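Disulfide isomerase (Salmonella enterica subsp. enterica serovar Typhimurium, PDB 3L9U) catalyses disulfide-bond formation in other proteins by passing on its own redox-active disulfide, as a DsbA-like thiol oxidoreductase of the thioredoxin superfamily. Local coordinates at residues N21-L26 / V172-Y177; V52-T57 / L193-A198; K102-A107 / I126-D131. All blocks are in the same frame, centred on the assembly; numbering follows the deposited sequence.

Contact 1 of 3, residues N21-L26 / V172-Y177; sequences NADKTL and VVNGKY
Leu-26 and Val-173 face each other as an antiparallel, non-hydrogen-bonded pair with CA atoms 4.9 Å apart, and beyond them the two segments stay close through a type II turn, Ala-22 to Thr-25, set against the tight bend at Asn-174 and Gly-175. Asn-174 N donates to Thr-25 O at 3.0 Å, a bond that ties the two backbones where the strand pairing ends. The Asn-174 side chain then reaches into the turn: CG is anti to its own carbonyl carbon (chi1 -69°), which lays the amide beside Asp-23 and Lys-24. Its OD1 takes a weak, bent bond of 2.8 Å from Lys-24 N, while ND2 and the Lys-24 ammonium both donate to the carbonyl O of Ala-198 at the end of helix 187-198. Asp-23 OD1 sits 3.4 Å from Asn-174 CG, with carboxylate and amide planes 70° apart. Inside the turn, Thr-25 OG1 donates to Ala-22 O at 2.6 Å, and the same hydroxyl accepts from a water that also takes the N-H of Gly-175 and gives a weak bond to Val-172 O. Ala-22 CB packs 3.8 Å from Gly-175 CA, methyl against backbone. On the face toward helix 187-198, Leu-26 CD1 meets Val-173 CG2 at 4.2 Å, with Val-194 and Leu-197 covering the pair. Lys-176 and Tyr-177 both lie opposite Val-173, a classic beta bulge at the start of the hairpin's return strand. Strands 25-30 and 170-173 are thus joined as antiparallel neighbours inside the central sheet of a thioredoxin fold.

Contact 2 of 3, residues V52-T57 / L193-A198; sequences VADLVT and LVRELA
Both carboxylate oxygens of Asp-54 are held end-on by the Arg-195 guanidinium: NH1 donates to OD1 at 2.9 Å and NH2 to OD2 at 3.1 Å. Each oxygen uses its syn lone pair, and the carboxylate and guanidinium planes are only 13° apart, giving a nearly flat, two-pronged salt bridge. The arginine chain bends at chi3 (71°) to bring its end round to the carboxylate. Leu-55 covers one face of the guanidinium, its CD1 over the centre and 3.6 Å from Arg-195 CZ, so the charged group is gripped at its edge and packed by a methyl on that face. Val-52 runs alongside the aliphatic part of the arginine in the opposite direction, with CG1 3.7 Å from Arg-195 CG. The same Val-52 CG1 touches Val-194 CG1 at 3.9 Å, and Val-194 CG1 is also touched by Val-56 CG2. One turn further along the helix, Val-56 CG1 presses on Ala-198 CB at 3.6 Å. Within the loop, Val-52 O accepts from the N-H groups of both Leu-55 and Val-56, which curls the chain tightly after helix 45-52. The loop leads into strand 57-62 and lies against the last helix, 187-198, while Val-194 and Val-56 both continue inward onto Leu-26 of strand 25-30.

Contact 3 of 3, residues K102-A107 / I126-D131; sequences KFAWYA and IKTGLD
The Trp-105 side chain leaves helix 97-111 with CG beside the backbone N (chi1 -85°), and its indole is carried across to helix 122-133, where Gly-129 lies beneath one face of the ring. These helices belong to the helical part of a DsbA-like thioredoxin domain; their short segments approach to 8.2 Å between axes, with 137° between their N-to-C directions, about midway between antiparallel and perpendicular. The backbones come nearest where Ala-104 CA and Gly-129 CA are 6.0 Å apart. The indole lies directly on the Gly-129 backbone, with Trp-105 CZ2 3.6 Å from Gly-129 CA. Thr-128 meets the pyrrole end obliquely: its CG2, anti to the backbone N, is 3.7 Å from Trp-105 CD1. Ala-104 CB comes up beside this, 3.9 Å from Thr-128 O. The polar ends are satisfied by nearby residues, Trp-105 NE1 by Phe-125 O and Thr-128 OG1 by Trp-116 NE1, while Phe-125 also stacks on the indole and Phe-77 of helix 70-86 meets it edge-to-face. The central contact is a CH-pi one: Gly-129 CA stands 3.8 Å from the centroid of the Trp-105 six-membered ring, 19° off its normal.

Contacts 1 and 2 are neighbours, their centres 9 Å apart, and they touch through the backbone: Leu-26 N lies 2.9 Å from Thr-57 O and Lys-24 O 3.0 Å from Thr-57 N, probable hydrogen bonds that set strands 25-30 and 57-62 side by side. Both join the central sheet, or the loop leading into it, to helix 187-198 at one end of the molecule. Contact 3 lies on the opposite side of the chain's centre, 27 Å from contact 1 and 29 Å from contact 2 between centres, in the helices inserted within the chain loops those two close. It adjoins the probable redox pair Cys-34 and Cys-37, since Tyr-106, on its first helix, touches Cys-37.

Contact 1 of 3, residues N21-L26 / V172-Y177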
loop_
_atom_site.group_PDB
_atom_site.type_symbol
_atom_site.label_atom_id
_atom_site.label_comp_id
_atom_site.label_asym_id
_atom_site.label_seq_id
_atom_site.Cartn_x
_atom_site.Cartn_y
_atom_site.Cartn_z
ATOM N N ASN A 21 4.689 -8.553 -13.378
ATOM C CA ASN A 21 3.297 -8.286 -13.727
ATOM C C ASN A 21 2.799 -6.987 -13.109
ATOM O O ASN A 21 1.686 -6.917 -12.571
ATOM C CB ASN A 21 2.420 -9.454 -13.278
ATOM C CG ASN A 21 2.922 -10.786 -13.805
ATOM O OD1 ASN A 21 3.151 -11.728 -13.043
ATOM N ND2 ASN A 21 3.114 -10.865 -15.120
ATOM N N ALA A 22 3.628 -5.954 -13.196
ATOM C CA ALA A 22 3.322 -4.687 -12.547
ATOM C C ALA A 22 3.528 -3.500 -13.478
ATOM O O ALA A 22 3.775 -2.385 -13.021
ATOM C CB ALA A 22 4.159 -4.530 -11.303
ATOM N N ASP A 23 3.435 -3.721 -14.786
ATOM C CA ASP A 23 3.636 -2.593 -15.689
ATOM C C ASP A 23 2.517 -1.567 -15.512
ATOM O O ASP A 23 1.372 -1.918 -15.196
ATOM C CB ASP A 23 3.753 -3.046 -17.143
ATOM C CG ASP A 23 4.221 -1.933 -18.070
ATOM O OD1 ASP A 23 5.060 -1.088 -17.665
ATOM O OD2 ASP A 23 3.753 -1.907 -19.229
ATOM N N LYS A 24 2.875 -0.300 -15.700
ATOM C CA LYS A 24 1.959 0.825 -15.565
ATOM C C LYS A 24 1.268 0.851 -14.210
ATOM O O LYS A 24 0.050 1.068 -14.111
ATOM C CB LYS A 24 0.948 0.863 -16.712
ATOM C CG LYS A 24 1.591 0.992 -18.083
ATOM C CD LYS A 24 2.511 2.200 -18.153
ATOM C CE LYS A 24 2.791 2.584 -19.606
ATOM N NZ LYS A 24 4.241 2.712 -19.859
ATOM N N THR A 25 2.059 0.638 -13.164
ATOM C CA THR A 25 1.565 0.767 -11.795
ATOM C C THR A 25 2.439 1.702 -10.980
ATOM O O THR A 25 3.643 1.837 -11.235
ATOM C CB THR A 25 1.537 -0.578 -11.035
ATOM O OG1 THR A 25 2.864 -1.130 -10.951
ATOM C CG2 THR A 25 0.592 -1.573 -11.717
ATOM N N LEU A 26 1.809 2.351 -10.004
ATOM C CA LEU A 26 2.513 2.965 -8.889
ATOM C C LEU A 26 2.199 2.086 -7.690
ATOM O O LEU A 26 1.102 2.144 -7.132
ATOM C CB LEU A 26 2.035 4.400 -8.641
ATOM C CG LEU A 26 2.621 5.093 -7.406
ATOM C CD1 LEU A 26 4.148 5.149 -7.483
ATOM C CD2 LEU A 26 2.026 6.485 -7.243
ATOM N N VAL A 172 7.150 2.130 -5.906
ATOM C CA VAL A 172 7.798 1.479 -7.036
ATOM C C VAL A 172 7.008 1.773 -8.294
ATOM O O VAL A 172 5.782 1.732 -8.273
ATOM C CB VAL A 172 7.869 -0.054 -6.821
ATOM C CG1 VAL A 172 8.543 -0.745 -8.010
ATOM C CG2 VAL A 172 8.617 -0.372 -5.529
ATOM N N VAL A 173 7.702 2.100 -9.382
ATOM C CA VAL A 173 7.022 2.386 -10.642
ATOM C C VAL A 173 7.283 1.269 -11.652
ATOM O O VAL A 173 8.438 0.869 -11.864
ATOM C CB VAL A 173 7.479 3.730 -11.238
ATOM C CG1 VAL A 173 6.719 4.025 -12.537
ATOM C CG2 VAL A 173 7.280 4.863 -10.218
ATOM N N ASN A 174 6.210 0.759 -12.257
ATOM C CA ASN A 174 6.271 -0.321 -13.255
ATOM C C ASN A 174 6.933 -1.596 -12.733
ATOM O O ASN A 174 7.430 -2.413 -13.511
ATOM C CB ASN A 174 6.962 0.143 -14.545
ATOM C CG ASN A 174 6.140 1.154 -15.316
ATOM O OD1 ASN A 174 4.996 1.429 -14.967
ATOM N ND2 ASN A 174 6.721 1.713 -16.377
ATOM N N GLY A 175 6.931 -1.757 -11.411
ATOM C CA GLY A 175 7.558 -2.893 -10.763
ATOM C C GLY A 175 9.076 -2.867 -10.801
ATOM O O GLY A 175 9.720 -3.773 -10.274
ATOM N N LYS A 176 9.646 -1.819 -11.397
ATOM C CA LYS A 176 11.074 -1.803 -11.731
ATOM C C LYS A 176 11.901 -0.720 -11.038
ATOM O O LYS A 176 13.083 -0.929 -10.752
ATOM C CB LYS A 176 11.252 -1.689 -13.252
ATOM C CG LYS A 176 10.790 -2.918 -13.997
ATOM C CD LYS A 176 10.849 -2.709 -15.505
ATOM C CE LYS A 176 10.418 -3.958 -16.254
ATOM N NZ LYS A 176 11.413 -4.319 -17.301
ATOM N N TYR A 177 11.293 0.436 -10.781
ATOM C CA TYR A 177 12.044 1.587 -10.277
ATOM C C TYR A 177 11.572 1.943 -8.885
ATOM O O TYR A 177 10.408 2.295 -8.688
ATOM C CB TYR A 177 11.884 2.797 -11.200
ATOM C CG TYR A 177 12.201 2.492 -12.639
ATOM C CD1 TYR A 177 13.514 2.454 -13.084
ATOM C CD2 TYR A 177 11.192 2.225 -13.545
ATOM C CE1 TYR A 177 13.811 2.156 -14.393
ATOM C CE2 TYR A 177 11.477 1.935 -14.856
ATOM C CZ TYR A 177 12.786 1.902 -15.276
ATOM O OH TYR A 177 13.078 1.615 -16.588
HETATM O O HOH W 1 6.470 -5.573 -13.849
HETATM O O HOH W 2 5.172 -0.639 -9.568
#

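Contact 2 of 3, residues V52-T57 / L193-A198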
loop_
_atom_site.group_PDB
_atom_site.type_symbol
_atom_site.label_atom_id
_atom_site.label_comp_id
_atom_site.label_asym_id
_atom_site.label_seq_id
_atom_site.Cartn_x
_atom_site.Cartn_y
_atom_site.Cartn_z
ATOM N N VAL A 52 -0.900 11.224 -11.462
ATOM C CA VAL A 52 -0.349 10.270 -12.421
ATOM C C VAL A 52 -1.353 9.205 -12.868
ATOM O O VAL A 52 -0.992 8.254 -13.556
ATOM C CB VAL A 52 0.927 9.586 -11.872
ATOM C CG1 VAL A 52 1.955 10.636 -11.491
ATOM C CG2 VAL A 52 0.598 8.696 -10.673
ATOM N N ALA A 53 -2.614 9.385 -12.487
ATOM C CA ALA A 53 -3.643 8.364 -12.691
ATOM C C ALA A 53 -3.941 8.118 -14.168
ATOM O O ALA A 53 -4.497 7.082 -14.534
ATOM C CB ALA A 53 -4.924 8.757 -11.942
ATOM N N ASP A 54 -3.554 9.069 -15.013
ATOM C CA ASP A 54 -3.713 8.920 -16.454
ATOM C C ASP A 54 -2.661 7.983 -17.045
ATOM O O ASP A 54 -2.799 7.535 -18.184
ATOM C CB ASP A 54 -3.647 10.283 -17.152
ATOM C CG ASP A 54 -2.334 11.015 -16.898
ATOM O OD1 ASP A 54 -1.982 11.232 -15.723
ATOM O OD2 ASP A 54 -1.661 11.399 -17.878
ATOM N N LEU A 55 -1.620 7.688 -16.268
ATOM C CA LEU A 55 -0.495 6.879 -16.747
ATOM C C LEU A 55 -0.345 5.551 -16.001
ATOM O O LEU A 55 -0.097 4.512 -16.618
ATOM C CB LEU A 55 0.823 7.656 -16.635
ATOM C CG LEU A 55 1.166 8.755 -17.636
ATOM C CD1 LEU A 55 2.524 9.356 -17.278
ATOM C CD2 LEU A 55 1.179 8.199 -19.049
ATOM N N VAL A 56 -0.479 5.587 -14.676
ATOM C CA VAL A 56 -0.280 4.388 -13.868
ATOM C C VAL A 56 -1.393 4.184 -12.850
ATOM O O VAL A 56 -2.043 5.139 -12.416
ATOM C CB VAL A 56 1.092 4.392 -13.147
ATOM C CG1 VAL A 56 2.227 4.469 -14.160
ATOM C CG2 VAL A 56 1.180 5.550 -12.149
ATOM N N THR A 57 -1.607 2.927 -12.476
ATOM C CA THR A 57 -2.639 2.573 -11.517
ATOM C C THR A 57 -2.047 2.440 -10.125
ATOM O O THR A 57 -1.069 1.715 -9.930
ATOM C CB THR A 57 -3.295 1.232 -11.892
ATOM O OG1 THR A 57 -3.840 1.323 -13.215
ATOM C CG2 THR A 57 -4.404 0.886 -10.909
ATOM N N LEU A 193 8.467 12.666 -11.221
ATOM C CA LEU A 193 9.383 11.532 -11.113
ATOM C C LEU A 193 8.675 10.241 -11.525
ATOM O O LEU A 193 9.192 9.456 -12.329
ATOM C CB LEU A 193 9.924 11.425 -9.686
ATOM C CG LEU A 193 10.752 10.184 -9.353
ATOM C CD1 LEU A 193 11.936 10.006 -10.320
ATOM C CD2 LEU A 193 11.218 10.251 -7.905
ATOM N N VAL A 194 7.490 10.018 -10.969
ATOM C CA VAL A 194 6.697 8.852 -11.359
ATOM C C VAL A 194 6.406 8.836 -12.868
ATOM O O VAL A 194 6.540 7.796 -13.510
ATOM C CB VAL A 194 5.378 8.756 -10.550
ATOM C CG1 VAL A 194 4.445 7.680 -11.133
ATOM C CG2 VAL A 194 5.699 8.497 -9.063
ATOM N N ARG A 195 6.019 9.981 -13.435
ATOM C CA ARG A 195 5.706 10.035 -14.865
ATOM C C ARG A 195 6.935 9.729 -15.715
ATOM O O ARG A 195 6.849 9.030 -16.725
ATOM C CB ARG A 195 5.120 11.394 -15.248
ATOM C CG ARG A 195 3.855 11.748 -14.486
ATOM C CD ARG A 195 3.325 13.116 -14.883
ATOM N NE ARG A 195 2.766 13.089 -16.225
ATOM C CZ ARG A 195 1.521 12.726 -16.514
ATOM N NH1 ARG A 195 0.684 12.361 -15.548
ATOM N NH2 ARG A 195 1.111 12.730 -17.775
ATOM N N GLU A 196 8.081 10.250 -15.298
ATOM C CA GLU A 196 9.339 9.988 -15.993
ATOM C C GLU A 196 9.690 8.498 -15.956
ATOM O O GLU A 196 10.083 7.907 -16.970
ATOM C CB GLU A 196 10.452 10.814 -15.342
ATOM C CG GLU A 196 11.829 10.659 -15.965
ATOM C CD GLU A 196 12.755 11.801 -15.576
ATOM O OE1 GLU A 196 12.394 12.971 -15.832
ATOM O OE2 GLU A 196 13.841 11.534 -15.012
ATOM N N LEU A 197 9.544 7.884 -14.788
ATOM C CA LEU A 197 9.876 6.472 -14.640
ATOM C C LEU A 197 8.899 5.594 -15.413
ATOM O O LEU A 197 9.279 4.557 -15.967
ATOM C CB LEU A 197 9.864 6.080 -13.161
ATOM C CG LEU A 197 10.952 6.750 -12.316
ATOM C CD1 LEU A 197 10.796 6.402 -10.841
ATOM C CD2 LEU A 197 12.345 6.370 -12.832
ATOM N N ALA A 198 7.642 6.026 -15.466
ATOM C CA ALA A 198 6.573 5.211 -16.035
ATOM C C ALA A 198 6.709 5.079 -17.539
ATOM O O ALA A 198 6.224 4.114 -18.133
ATOM C CB ALA A 198 5.215 5.804 -15.686
#

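Contact 3 of 3, residues K102-A107 / I126-D131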
loop_
_atom_site.group_PDB
_atom_site.type_symbol
_atom_site.label_atom_id
_atom_site.label_comp_id
_atom_site.label_asym_id
_atom_site.label_seq_id
_atom_site.Cartn_x
_atom_site.Cartn_y
_atom_site.Cartn_z
ATOM N N LYS A 102 -7.752 1.015 6.525
ATOM C CA LYS A 102 -6.364 1.451 6.604
ATOM C C LYS A 102 -6.182 2.588 7.603
ATOM O O LYS A 102 -5.314 2.534 8.473
ATOM C CB LYS A 102 -5.861 1.882 5.218
ATOM C CG LYS A 102 -4.421 2.388 5.230
ATOM C CD LYS A 102 -3.858 2.623 3.831
ATOM C CE LYS A 102 -4.672 3.649 3.056
ATOM N NZ LYS A 102 -4.056 3.972 1.726
ATOM N N PHE A 103 -7.003 3.626 7.492
ATOM C CA PHE A 103 -6.834 4.763 8.387
ATOM C C PHE A 103 -7.282 4.471 9.821
ATOM O O PHE A 103 -6.755 5.063 10.762
ATOM C CB PHE A 103 -7.470 6.033 7.817
ATOM C CG PHE A 103 -6.620 6.691 6.773
ATOM C CD1 PHE A 103 -5.552 7.489 7.143
ATOM C CD2 PHE A 103 -6.849 6.470 5.427
ATOM C CE1 PHE A 103 -4.744 8.078 6.192
ATOM C CE2 PHE A 103 -6.045 7.062 4.464
ATOM C CZ PHE A 103 -4.993 7.870 4.849
ATOM N N ALA A 104 -8.224 3.543 9.991
ATOM C CA ALA A 104 -8.616 3.127 11.335
ATOM C C ALA A 104 -7.446 2.449 12.046
ATOM O O ALA A 104 -7.171 2.713 13.223
ATOM C CB ALA A 104 -9.826 2.201 11.287
ATOM N N TRP A 105 -6.747 1.583 11.321
ATOM C CA TRP A 105 -5.571 0.923 11.879
ATOM C C TRP A 105 -4.409 1.888 12.120
ATOM O O TRP A 105 -3.739 1.807 13.147
ATOM C CB TRP A 105 -5.128 -0.246 10.999
ATOM C CG TRP A 105 -5.852 -1.532 11.299
ATOM C CD1 TRP A 105 -6.195 -2.013 12.531
ATOM C CD2 TRP A 105 -6.288 -2.514 10.346
ATOM N NE1 TRP A 105 -6.833 -3.224 12.401
ATOM C CE2 TRP A 105 -6.902 -3.554 11.071
ATOM C CE3 TRP A 105 -6.230 -2.608 8.949
ATOM C CZ2 TRP A 105 -7.442 -4.681 10.450
ATOM C CZ3 TRP A 105 -6.764 -3.721 8.331
ATOM C CH2 TRP A 105 -7.366 -4.748 9.084
ATOM N N TYR A 106 -4.170 2.800 11.185
ATOM C CA TYR A 106 -3.126 3.802 11.377
ATOM C C TYR A 106 -3.376 4.599 12.664
ATOM O O TYR A 106 -2.474 4.787 13.490
ATOM C CB TYR A 106 -3.101 4.776 10.197
ATOM C CG TYR A 106 -2.313 4.377 8.960
ATOM C CD1 TYR A 106 -1.187 3.549 9.029
ATOM C CD2 TYR A 106 -2.667 4.891 7.718
ATOM C CE1 TYR A 106 -0.461 3.228 7.879
ATOM C CE2 TYR A 106 -1.950 4.581 6.571
ATOM C CZ TYR A 106 -0.847 3.757 6.653
ATOM O OH TYR A 106 -0.128 3.484 5.506
ATOM N N ALA A 107 -4.606 5.081 12.825
ATOM C CA ALA A 107 -4.955 5.879 13.996
ATOM C C ALA A 107 -4.801 5.054 15.268
ATOM O O ALA A 107 -4.176 5.491 16.235
ATOM C CB ALA A 107 -6.375 6.415 13.877
ATOM N N ILE A 126 -8.637 -7.464 13.864
ATOM C CA ILE A 126 -9.431 -7.494 12.645
ATOM C C ILE A 126 -10.686 -6.636 12.791
ATOM O O ILE A 126 -11.074 -5.923 11.860
ATOM C CB ILE A 126 -9.773 -8.941 12.258
ATOM C CG1 ILE A 126 -8.513 -9.632 11.723
ATOM C CG2 ILE A 126 -10.881 -8.982 11.219
ATOM C CD1 ILE A 126 -8.595 -11.140 11.740
ATOM N N LYS A 127 -11.285 -6.675 13.978
ATOM C CA LYS A 127 -12.464 -5.871 14.288
ATOM C C LYS A 127 -12.237 -4.377 14.070
ATOM O O LYS A 127 -13.121 -3.681 13.574
ATOM C CB LYS A 127 -12.918 -6.118 15.736
ATOM C CG LYS A 127 -14.172 -5.361 16.153
ATOM C CD LYS A 127 -14.620 -5.797 17.546
ATOM C CE LYS A 127 -16.124 -5.622 17.751
ATOM N NZ LYS A 127 -16.530 -4.193 17.756
ATOM N N THR A 128 -11.061 -3.875 14.447
ATOM C CA THR A 128 -10.770 -2.460 14.253
ATOM C C THR A 128 -10.914 -2.063 12.782
ATOM O O THR A 128 -11.586 -1.082 12.456
ATOM C CB THR A 128 -9.365 -2.080 14.781
ATOM O OG1 THR A 128 -9.348 -2.220 16.208
ATOM C CG2 THR A 128 -9.035 -0.642 14.422
ATOM N N GLY A 129 -10.307 -2.845 11.895
ATOM C CA GLY A 129 -10.360 -2.559 10.471
ATOM C C GLY A 129 -11.725 -2.825 9.865
ATOM O O GLY A 129 -12.248 -2.008 9.108
ATOM N N LEU A 130 -12.313 -3.969 10.199
ATOM C CA LEU A 130 -13.587 -4.344 9.597
ATOM C C LEU A 130 -14.729 -3.435 10.036
ATOM O O LEU A 130 -15.599 -3.099 9.235
ATOM C CB LEU A 130 -13.925 -5.806 9.884
ATOM C CG LEU A 130 -13.084 -6.872 9.171
ATOM C CD1 LEU A 130 -13.641 -8.264 9.489
ATOM C CD2 LEU A 130 -13.054 -6.651 7.659
ATOM N N ASP A 131 -14.732 -3.049 11.308
ATOM C CA ASP A 131 -15.760 -2.147 11.821
ATOM C C ASP A 131 -15.718 -0.817 11.071
ATOM O O ASP A 131 -16.760 -0.264 10.705
ATOM C CB ASP A 131 -15.570 -1.903 13.319
ATOM C CG ASP A 131 -16.152 -3.016 14.174
ATOM O OD1 ASP A 131 -16.704 -3.993 13.619
ATOM O OD2 ASP A 131 -16.058 -2.906 15.411
#